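Local coordinates for Lmo1340 protein (PDB 4NLM) that is of unknown function but is probably a surface lipoprotein of Listeria monocytogenes built around a YqgU-like six-bladed beta propeller, at residues 53-56 against 57-60; 140-143 against 144-147; 277-281 against 282-286. All blocks are in the same frame, centred on the assembly; numbering follows the deposited sequence.

How the interactions relate
Followed from the N terminus, the three contacts come in series along the chain, each closing a short local turn before the next begins, so none nests in or crosses another. Interaction 1 closes the hairpin between strands 47-55 and 58-65, the first two strands of a four-stranded antiparallel sheet. Interaction 2 shapes the loop between strands 137-141 and 148-155, again the first two strands of their sheet. Interaction 3 turns the chain into strand 284-289, an outermost strand of a three-stranded sheet. Their centres lie about 18 to 19 Å apart and no two touch; the contacts belong to separate sheets of the propeller.

Interaction 1 (53-56 against 57-60); sequences WLSK and DSVL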
ATOM      1  N   TRP A  53       7.066  -7.020  -3.341  1.00  9.03           N
ATOM      2  CA  TRP A  53       7.660  -7.691  -4.469  1.00  8.68           C
ATOM      3  C   TRP A  53       8.691  -6.803  -5.167  1.00  8.78           C
ATOM      4  O   TRP A  53       8.504  -5.597  -5.303  1.00 10.85           O
ATOM      5  CB  TRP A  53       6.596  -8.016  -5.525  1.00  9.13           C
ATOM      6  CG  TRP A  53       5.573  -9.003  -5.037  1.00  9.01           C
ATOM      7  CD1 TRP A  53       4.302  -8.725  -4.656  1.00  9.45           C
ATOM      8  CD2 TRP A  53       5.722 -10.401  -4.973  1.00  9.33           C
ATOM      9  NE1 TRP A  53       3.639  -9.877  -4.331  1.00  9.55           N
ATOM     10  CE2 TRP A  53       4.506 -10.923  -4.478  1.00  9.86           C
ATOM     11  CE3 TRP A  53       6.763 -11.277  -5.249  1.00 10.12           C
ATOM     12  CZ2 TRP A  53       4.304 -12.287  -4.291  1.00 10.81           C
ATOM     13  CZ3 TRP A  53       6.582 -12.604  -5.022  1.00 10.60           C
ATOM     14  CH2 TRP A  53       5.352 -13.106  -4.555  1.00 11.43           C
ATOM     15  N   LEU A  54       9.754  -7.443  -5.635  1.00  9.65           N
ATOM     16  CA  LEU A  54      10.710  -6.795  -6.553  1.00 10.33           C
ATOM     17  C   LEU A  54      10.623  -7.313  -7.975  1.00 10.61           C
ATOM     18  O   LEU A  54      11.033  -6.610  -8.909  1.00 12.68           O
ATOM     19  CB  LEU A  54      12.138  -6.945  -6.038  1.00 10.77           C
ATOM     20  CG  LEU A  54      12.439  -6.240  -4.718  1.00  9.78           C
ATOM     21  CD1 LEU A  54      13.858  -6.529  -4.297  1.00 11.92           C
ATOM     22  CD2 LEU A  54      12.189  -4.759  -4.817  1.00 11.17           C
ATOM     23  N   SER A  55      10.091  -8.527  -8.139  1.00 11.13           N
ATOM     24  CA  SER A  55       9.934  -9.159  -9.447  1.00 12.25           C
ATOM     25  C   SER A  55       8.963 -10.304  -9.245  1.00 10.79           C
ATOM     26  O   SER A  55       8.549 -10.565  -8.133  1.00 11.53           O
ATOM     27  CB  SER A  55      11.264  -9.705  -9.944  1.00 12.71           C
ATOM     28  OG  SER A  55      11.666 -10.895  -9.300  1.00 14.36           O
ATOM     29  N   LYS A  56       8.665 -11.052 -10.304  1.00 12.19           N
ATOM     30  CA  LYS A  56       7.727 -12.158 -10.163  1.00 12.51           C
ATOM     31  C   LYS A  56       8.255 -13.239  -9.226  1.00 12.73           C
ATOM     32  O   LYS A  56       7.475 -14.034  -8.709  1.00 13.70           O
ATOM     33  CB  LYS A  56       7.330 -12.779 -11.498  1.00 14.56           C
ATOM     34  CG  LYS A  56       8.452 -13.435 -12.225  1.00 17.63           C
ATOM     35  CD  LYS A  56       7.967 -14.024 -13.536  1.00 24.96           C
ATOM     36  CE  LYS A  56       9.114 -14.615 -14.315  1.00 29.13           C
ATOM     37  NZ  LYS A  56       8.639 -15.270 -15.566  1.00 41.98           N
ATOM     38  N   ASP A  57       9.572 -13.309  -9.065  1.00 12.65           N
ATOM     39  CA  ASP A  57      10.128 -14.348  -8.202  1.00 13.93           C
ATOM     40  C   ASP A  57      10.989 -13.841  -7.080  1.00 11.93           C
ATOM     41  O   ASP A  57      11.770 -14.617  -6.515  1.00 12.82           O
ATOM     42  CB  ASP A  57      10.864 -15.430  -8.973  1.00 20.77           C
ATOM     43  CG  ASP A  57      12.013 -14.918  -9.751  1.00 23.12           C
ATOM     44  OD1 ASP A  57      12.256 -13.724  -9.724  1.00 22.35           O
ATOM     45  OD2 ASP A  57      12.668 -15.734 -10.452  1.00 35.96           O
ATOM     46  N   SER A  58      10.839 -12.578  -6.678  1.00 11.05           N
ATOM     47  CA  SER A  58      11.680 -12.076  -5.596  1.00 11.35           C
ATOM     48  C   SER A  58      11.015 -10.964  -4.835  1.00 10.52           C
ATOM     49  O   SER A  58      10.133 -10.280  -5.366  1.00 10.25           O
ATOM     50  CB  SER A  58      13.035 -11.642  -6.110  1.00 12.37           C
ATOM     51  OG  SER A  58      12.890 -10.490  -6.920  1.00 13.26           O
ATOM     52  N   VAL A  59      11.473 -10.800  -3.585  1.00 10.07           N
ATOM     53  CA  VAL A  59      10.908  -9.839  -2.674  1.00  9.32           C
ATOM     54  C   VAL A  59      12.023  -9.014  -2.036  1.00  8.55           C
ATOM     55  O   VAL A  59      13.184  -9.400  -2.069  1.00  9.44           O
ATOM     56  CB  VAL A  59      10.070 -10.509  -1.569  1.00  9.52           C
ATOM     57  CG1 VAL A  59       8.929 -11.269  -2.220  1.00  9.74           C
ATOM     58  CG2 VAL A  59      10.925 -11.380  -0.640  1.00 10.26           C
ATOM     59  N   LEU A  60      11.618  -7.872  -1.486  1.00  9.00           N
ATOM     60  CA  LEU A  60      12.494  -7.027  -0.685  1.00  8.44           C
ATOM     61  C   LEU A  60      12.393  -7.428   0.801  1.00  8.53           C
ATOM     62  O   LEU A  60      11.347  -7.299   1.366  1.00  9.52           O
ATOM     63  CB  LEU A  60      12.129  -5.551  -0.884  1.00  9.20           C
ATOM     64  CG  LEU A  60      12.956  -4.542  -0.098  1.00  9.87           C
ATOM     65  CD1 LEU A  60      14.412  -4.654  -0.439  1.00 11.51           C
ATOM     66  CD2 LEU A  60      12.438  -3.137  -0.311  1.00 10.48           C
TER
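A beta hairpin with a classic bulge joins strands 47-55 and 58-65, and Leu54 and Ser55 together face Ser58 across it. Ser58 O takes both backbone donors from the same face of its carbonyl plane: Leu54 N at 2.9 Å and Ser55 N at 3.3 Å. The return bond, Ser58 N to Ser55 O, is straight but weak at 3.4 Å. Inside the type I turn from Ser55 to Ser58, the hydroxyl of Ser55 swings between its own backbone N and carbonyl carbon (chi1 75°), from where OG donates to Asp57 OD1 at 2.9 Å, nearly in line with the C-O bond. Ser55 OG also lies 2.7 Å from Ser58 OG, which is hydrogen-bonded to Glu73 on the next strand. Beyond the turn the apolar side chains form two separate contacts. Trp53 lays CE3 against Val59 CG1 at 3.7 Å, while its indole NE1 bonds to Leu327 O in another sheet. Leu54 instead brings CG to Leu60 CB at 3.9 Å, near Ile96 of the following sheet. Trp53 and Leu54 thus pack on different sheets, at a classic bulge in an antiparallel hairpin of the propeller.

Interaction 2 (140-143 against 144-147); sequences YWND and ESPE
Trp141 and Pro146 meet across a tight local loop, built on an Asx-type turn at Asn142, that links the first two strands, 137-141 and 148-155, of a four-stranded antiparallel sheet in the YqgU-like propeller. Trp141, the last residue of the strand, and Asn142, the first of the loop, hold this loop through its backbone: Asn142 grips the near part of the turn and Trp141 reaches the far part. The amide of Asn142 is directed by a chi1 of -171°, which sets CG opposite the backbone N and brings OD1 to the N-H groups of Glu144 and Ser145. There OD1 accepts Ser145 N at 2.9 Å, the donor standing well above the plane of the amide carbonyl. Glu144 N lies at the same 2.9 Å from Asn142 OD1, but its N-H is badly bent and the bond is weak. The other end of this buried amide is also satisfied, since ND2 donates to Gly186 O, and Ser145 OG bonds to Asp187 close by; the turn is thereby tied to the loop after strand 182-184 of the adjoining sheet. On the backbone side, Asn142 O receives a CA-H...O contact from Pro146 CA at 3.2 Å, and Pro146 CB rests 3.6 Å from the same Asn142 O. The buried indole of Trp141 also touches Pro98 and, on strand 102-108, Leu104, so it lies between this loop and the preceding sheet. A loose apolar touch, Trp141 CD1 to Pro146 CB at 4.2 Å, accompanies the polar bond. That bond is short and fairly straight: Trp141 NE1 donates to Pro146 O at 2.8 Å with an N-H...O angle of 163°, the acceptor lying at the indole edge just 5° out of the ring plane.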
ATOM      1  N   TYR A 140       3.199   8.993  -1.296  1.00 11.07           N
ATOM      2  CA  TYR A 140       2.414   8.575  -2.456  1.00 11.03           C
ATOM      3  C   TYR A 140       3.298   8.700  -3.678  1.00 10.48           C
ATOM      4  O   TYR A 140       3.592   9.814  -4.129  1.00 10.77           O
ATOM      5  CB  TYR A 140       1.179   9.451  -2.589  1.00 12.11           C
ATOM      6  CG  TYR A 140       0.271   9.340  -1.395  1.00 12.82           C
ATOM      7  CD1 TYR A 140      -0.681   8.353  -1.319  1.00 14.42           C
ATOM      8  CD2 TYR A 140       0.410  10.175  -0.315  1.00 13.50           C
ATOM      9  CE1 TYR A 140      -1.511   8.220  -0.234  1.00 15.89           C
ATOM     10  CE2 TYR A 140      -0.399  10.038   0.795  1.00 15.68           C
ATOM     11  CZ  TYR A 140      -1.370   9.066   0.811  1.00 15.83           C
ATOM     12  OH  TYR A 140      -2.192   8.898   1.890  1.00 18.57           O
ATOM     13  N   TRP A 141       3.711   7.571  -4.223  1.00 10.96           N
ATOM     14  CA  TRP A 141       4.628   7.571  -5.366  1.00 10.90           C
ATOM     15  C   TRP A 141       3.811   7.602  -6.659  1.00 11.79           C
ATOM     16  O   TRP A 141       2.974   6.747  -6.853  1.00 15.51           O
ATOM     17  CB  TRP A 141       5.484   6.312  -5.328  1.00 11.93           C
ATOM     18  CG  TRP A 141       6.838   6.440  -5.969  1.00 10.81           C
ATOM     19  CD1 TRP A 141       7.175   7.110  -7.099  1.00 11.42           C
ATOM     20  CD2 TRP A 141       8.051   5.881  -5.440  1.00 10.98           C
ATOM     21  NE1 TRP A 141       8.498   6.984  -7.315  1.00 11.66           N
ATOM     22  CE2 TRP A 141       9.076   6.252  -6.314  1.00 12.02           C
ATOM     23  CE3 TRP A 141       8.359   5.089  -4.308  1.00 10.98           C
ATOM     24  CZ2 TRP A 141      10.388   5.902  -6.106  1.00 11.20           C
ATOM     25  CZ3 TRP A 141       9.644   4.715  -4.131  1.00 11.63           C
ATOM     26  CH2 TRP A 141      10.653   5.151  -4.988  1.00 12.30           C
ATOM     27  N   ASN A 142       4.068   8.544  -7.559  1.00 10.80           N
ATOM     28  CA  ASN A 142       3.320   8.705  -8.801  1.00 12.39           C
ATOM     29  C   ASN A 142       3.622   7.577  -9.770  1.00 12.98           C
ATOM     30  O   ASN A 142       4.744   7.398 -10.173  1.00 15.14           O
ATOM     31  CB  ASN A 142       3.668  10.090  -9.361  1.00 13.80           C
ATOM     32  CG  ASN A 142       2.807  10.513 -10.533  1.00 15.14           C
ATOM     33  OD1 ASN A 142       2.497   9.735 -11.430  1.00 21.30           O
ATOM     34  ND2 ASN A 142       2.446  11.770 -10.543  1.00 16.94           N
ATOM     35  N   ASP A 143       2.599   6.796 -10.084  1.00 14.80           N
ATOM     36  CA  ASP A 143       2.760   5.657 -10.969  1.00 17.98           C
ATOM     37  C   ASP A 143       3.061   6.075 -12.415  1.00 18.34           C
ATOM     38  O   ASP A 143       3.806   5.395 -13.106  1.00 23.92           O
ATOM     39  CB  ASP A 143       1.506   4.763 -10.966  1.00 18.77           C
ATOM     40  CG  ASP A 143       1.231   4.088  -9.611  1.00 20.67           C
ATOM     41  OD1 ASP A 143       2.124   4.023  -8.755  1.00 25.13           O
ATOM     42  OD2 ASP A 143       0.099   3.597  -9.386  1.00 24.74           O
ATOM     43  N   GLU A 144       2.489   7.177 -12.877  1.00 18.31           N
ATOM     44  CA  GLU A 144       2.700   7.619 -14.259  1.00 19.38           C
ATOM     45  C   GLU A 144       4.031   8.321 -14.491  1.00 18.90           C
ATOM     46  O   GLU A 144       4.641   8.217 -15.558  1.00 22.14           O
ATOM     47  CB  GLU A 144       1.560   8.542 -14.671  1.00 23.33           C
ATOM     48  CG  GLU A 144       0.246   7.804 -14.897  1.00 35.94           C
ATOM     49  CD  GLU A 144      -0.770   8.591 -15.713  1.00 37.57           C
ATOM     50  OE1 GLU A 144      -0.393   9.567 -16.402  1.00 45.94           O
ATOM     51  OE2 GLU A 144      -1.959   8.208 -15.692  1.00 50.41           O
ATOM     52  N   SER A 145       4.448   9.072 -13.489  1.00 17.30           N
ATOM     53  CA  SER A 145       5.677   9.840 -13.524  1.00 18.19           C
ATOM     54  C   SER A 145       6.401   9.522 -12.236  1.00 15.28           C
ATOM     55  O   SER A 145       6.351  10.291 -11.262  1.00 16.11           O
ATOM     56  CB  SER A 145       5.362  11.335 -13.626  1.00 21.56           C
ATOM     57  OG  SER A 145       4.575  11.569 -14.779  1.00 22.77           O
ATOM     58  N   PRO A 146       7.143   8.405 -12.218  1.00 15.31           N
ATOM     59  CA  PRO A 146       7.755   8.001 -10.956  1.00 15.11           C
ATOM     60  C   PRO A 146       8.959   8.826 -10.464  1.00 14.16           C
ATOM     61  O   PRO A 146       9.565   8.480  -9.433  1.00 15.25           O
ATOM     62  CB  PRO A 146       8.059   6.518 -11.174  1.00 17.20           C
ATOM     63  CG  PRO A 146       8.271   6.428 -12.646  1.00 20.90           C
ATOM     64  CD  PRO A 146       7.267   7.370 -13.246  1.00 19.69           C
ATOM     65  N   GLU A 147       9.219   9.933 -11.131  1.00 13.94           N
ATOM     66  CA  GLU A 147      10.158  10.899 -10.634  1.00 16.20           C
ATOM     67  C   GLU A 147       9.517  11.719  -9.482  1.00 13.86           C
ATOM     68  O   GLU A 147      10.196  12.483  -8.777  1.00 16.01           O
ATOM     69  CB  GLU A 147      10.574  11.826 -11.765  1.00 20.22           C
ATOM     70  CG  GLU A 147      11.454  11.163 -12.844  1.00 27.89           C
ATOM     71  CD  GLU A 147      10.746  10.283 -13.885  1.00 28.28           C
ATOM     72  OE1 GLU A 147       9.514  10.383 -14.077  1.00 20.56           O
ATOM     73  OE2 GLU A 147      11.438   9.496 -14.578  1.00 34.48           O
TER

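Interaction 3 (277-281 against 282-286); sequences TNFDK and NTFLT
Asp280 and Thr283 face each other across a type I beta turn that leads the chain into strand 284-289. Asp280 N donates to Thr283 O at 3.0 Å, and Thr283 N reaches back to Asp280 O at 3.3 Å from above that carbonyl's plane. The carboxylate is folded over the turn by a chi1 of 63°, which brings OD1 to Asn282 N, forming an Asx turn, and to Thr283 N, which is shared between Asp280 O and OD1. Asn282 N donates to Asp280 OD1 at 2.8 Å on the anti side, 17° out of the carboxylate plane; the bond from Thr283 N to the same oxygen is weak and bent. A water also donates to Asp280 OD1 at 2.8 Å and lies close to Thr283 OG1. Asn282 ND2 goes to Asp308, while Lys281 O accepts from Thr310 OG1. On the apolar flank, Phe284 turns its edge toward the face of Phe279 in an offset edge-to-face pair, centroids 5.7 Å apart and planes at 75°. Phe284 CD1 sits 3.7 Å from Phe279 CB, and both side chains touch Leu234. One sound N-H bond, a weak one and a water on OD1 are consistent with a carboxylate acceptor, though the neighbouring Asp230 may oppose this.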
ATOM      1  N   THR A 277      -3.672  -3.557  -2.799  1.00  9.31           N
ATOM      2  CA  THR A 277      -3.537  -2.263  -3.443  1.00 10.76           C
ATOM      3  C   THR A 277      -3.093  -2.349  -4.892  1.00 11.90           C
ATOM      4  O   THR A 277      -3.283  -1.409  -5.643  1.00 14.74           O
ATOM      5  CB  THR A 277      -2.558  -1.398  -2.634  1.00 12.99           C
ATOM      6  OG1 THR A 277      -1.310  -2.078  -2.538  1.00 16.22           O
ATOM      7  CG2 THR A 277      -3.111  -1.079  -1.245  1.00 14.79           C
ATOM      8  N   ASN A 278      -2.553  -3.488  -5.284  0.50 10.59           N
ATOM      9  CA  ASN A 278      -2.098  -3.690  -6.624  0.50 10.37           C
ATOM     10  C   ASN A 278      -3.207  -4.293  -7.498  0.50 12.30           C
ATOM     11  O   ASN A 278      -3.084  -5.410  -7.992  0.50 15.81           O
ATOM     12  CB  ASN A 278      -0.879  -4.593  -6.569  0.50 11.14           C
ATOM     13  CG  ASN A 278      -0.072  -4.551  -7.842  0.50 12.64           C
ATOM     14  OD1 ASN A 278       0.471  -3.492  -8.246  0.50 11.94           O
ATOM     15  ND2 ASN A 278       0.042  -5.703  -8.481  0.50 12.57           N
ATOM     16  N   PHE A 279      -4.333  -3.598  -7.599  1.00 13.41           N
ATOM     17  CA  PHE A 279      -5.463  -4.070  -8.390  1.00 12.96           C
ATOM     18  C   PHE A 279      -5.460  -3.500  -9.800  1.00 13.48           C
ATOM     19  O   PHE A 279      -4.748  -2.534 -10.107  1.00 15.05           O
ATOM     20  CB  PHE A 279      -6.794  -3.769  -7.669  1.00 12.82           C
ATOM     21  CG  PHE A 279      -7.059  -2.307  -7.420  1.00 10.87           C
ATOM     22  CD1 PHE A 279      -7.601  -1.497  -8.423  1.00 12.68           C
ATOM     23  CD2 PHE A 279      -6.763  -1.719  -6.207  1.00 10.60           C
ATOM     24  CE1 PHE A 279      -7.870  -0.171  -8.167  1.00 12.94           C
ATOM     25  CE2 PHE A 279      -6.996  -0.384  -5.993  1.00 11.97           C
ATOM     26  CZ  PHE A 279      -7.542   0.389  -6.974  1.00 12.07           C
ATOM     27  N   ASP A 280      -6.257  -4.135 -10.655  1.00 15.48           N
ATOM     28  CA  ASP A 280      -6.412  -3.678 -12.010  1.00 16.96           C
ATOM     29  C   ASP A 280      -7.824  -4.010 -12.515  1.00 16.70           C
ATOM     30  O   ASP A 280      -8.645  -4.537 -11.782  1.00 16.12           O
ATOM     31  CB  ASP A 280      -5.284  -4.218 -12.895  1.00 23.38           C
ATOM     32  CG  ASP A 280      -5.281  -5.727 -13.002  1.00 26.34           C
ATOM     33  OD1 ASP A 280      -6.356  -6.318 -13.140  1.00 19.42           O
ATOM     34  OD2 ASP A 280      -4.188  -6.325 -12.989  1.00 40.00           O
ATOM     35  N   LYS A 281      -8.091  -3.720 -13.782  0.50 17.14           N
ATOM     36  CA  LYS A 281      -9.418  -3.908 -14.349  0.50 19.71           C
ATOM     37  C   LYS A 281      -9.923  -5.346 -14.267  0.50 14.96           C
ATOM     38  O   LYS A 281     -11.120  -5.568 -14.359  0.50 15.07           O
ATOM     39  CB  LYS A 281      -9.413  -3.509 -15.820  0.50 23.18           C
ATOM     40  CG  LYS A 281      -8.567  -4.444 -16.657  0.50 22.57           C
ATOM     41  CD  LYS A 281      -8.585  -4.007 -18.120  0.50 28.95           C
ATOM     42  CE  LYS A 281      -7.656  -4.839 -19.002  0.50 28.65           C
ATOM     43  NZ  LYS A 281      -7.750  -4.499 -20.449  0.50 40.83           N
ATOM     44  N   ASN A 282      -9.009  -6.311 -14.161  1.00 14.91           N
ATOM     45  CA  ASN A 282      -9.385  -7.726 -14.066  1.00 15.87           C
ATOM     46  C   ASN A 282      -9.152  -8.459 -12.752  1.00 15.48           C
ATOM     47  O   ASN A 282      -9.565  -9.618 -12.644  1.00 16.42           O
ATOM     48  CB  ASN A 282      -8.664  -8.520 -15.153  1.00 18.22           C
ATOM     49  CG  ASN A 282      -9.080  -8.137 -16.548  1.00 22.00           C
ATOM     50  OD1 ASN A 282      -8.287  -7.703 -17.382  1.00 25.70           O
ATOM     51  ND2 ASN A 282     -10.339  -8.270 -16.792  1.00 23.70           N
ATOM     52  N   THR A 283      -8.494  -7.817 -11.802  1.00 14.97           N
ATOM     53  CA  THR A 283      -8.166  -8.498 -10.552  1.00 14.72           C
ATOM     54  C   THR A 283      -8.221  -7.513  -9.411  1.00 13.09           C
ATOM     55  O   THR A 283      -7.449  -6.559  -9.346  1.00 16.08           O
ATOM     56  CB  THR A 283      -6.758  -9.167 -10.587  1.00 17.88           C
ATOM     57  OG1 THR A 283      -6.654 -10.095 -11.687  1.00 24.97           O
ATOM     58  CG2 THR A 283      -6.461  -9.905  -9.311  1.00 19.41           C
ATOM     59  N   PHE A 284      -9.163  -7.770  -8.517  1.00 10.39           N
ATOM     60  CA  PHE A 284      -9.285  -7.036  -7.264  1.00  9.73           C
ATOM     61  C   PHE A 284      -9.460  -8.087  -6.167  1.00  9.19           C
ATOM     62  O   PHE A 284     -10.440  -8.814  -6.132  1.00 12.40           O
ATOM     63  CB  PHE A 284     -10.448  -6.078  -7.272  1.00 10.43           C
ATOM     64  CG  PHE A 284     -10.630  -5.357  -5.971  1.00 10.51           C
ATOM     65  CD1 PHE A 284      -9.791  -4.327  -5.597  1.00 11.30           C
ATOM     66  CD2 PHE A 284     -11.637  -5.709  -5.106  1.00 10.51           C
ATOM     67  CE1 PHE A 284      -9.943  -3.664  -4.391  1.00 12.32           C
ATOM     68  CE2 PHE A 284     -11.799  -5.038  -3.895  1.00 11.16           C
ATOM     69  CZ  PHE A 284     -10.952  -4.031  -3.539  1.00 11.43           C
ATOM     70  N   LEU A 285      -8.460  -8.185  -5.316  1.00  8.52           N
ATOM     71  CA  LEU A 285      -8.465  -9.165  -4.200  1.00  9.03           C
ATOM     72  C   LEU A 285      -8.811  -8.490  -2.908  1.00  8.14           C
ATOM     73  O   LEU A 285      -8.228  -7.467  -2.562  1.00  8.81           O
ATOM     74  CB  LEU A 285      -7.070  -9.746  -4.041  1.00 10.10           C
ATOM     75  CG  LEU A 285      -6.500 -10.518  -5.214  1.00 14.17           C
ATOM     76  CD1 LEU A 285      -5.008 -10.767  -5.065  1.00 16.15           C
ATOM     77  CD2 LEU A 285      -7.230 -11.819  -5.358  1.00 23.70           C
ATOM     78  N   THR A 286      -9.774  -9.058  -2.185  1.00  8.82           N
ATOM     79  CA  THR A 286     -10.165  -8.494  -0.894  1.00  8.76           C
ATOM     80  C   THR A 286     -10.655  -9.579   0.036  1.00  8.22           C
ATOM     81  O   THR A 286     -11.215 -10.591  -0.400  1.00  9.72           O
ATOM     82  CB  THR A 286     -11.290  -7.444  -1.052  1.00  9.38           C
ATOM     83  OG1 THR A 286     -11.584  -6.815   0.193  1.00 10.48           O
ATOM     84  CG2 THR A 286     -12.528  -8.004  -1.713  1.00 11.55           C
TER
HETATM   85  O   HOH W   1      -5.444  -8.958 -13.615  1.00 29.43           O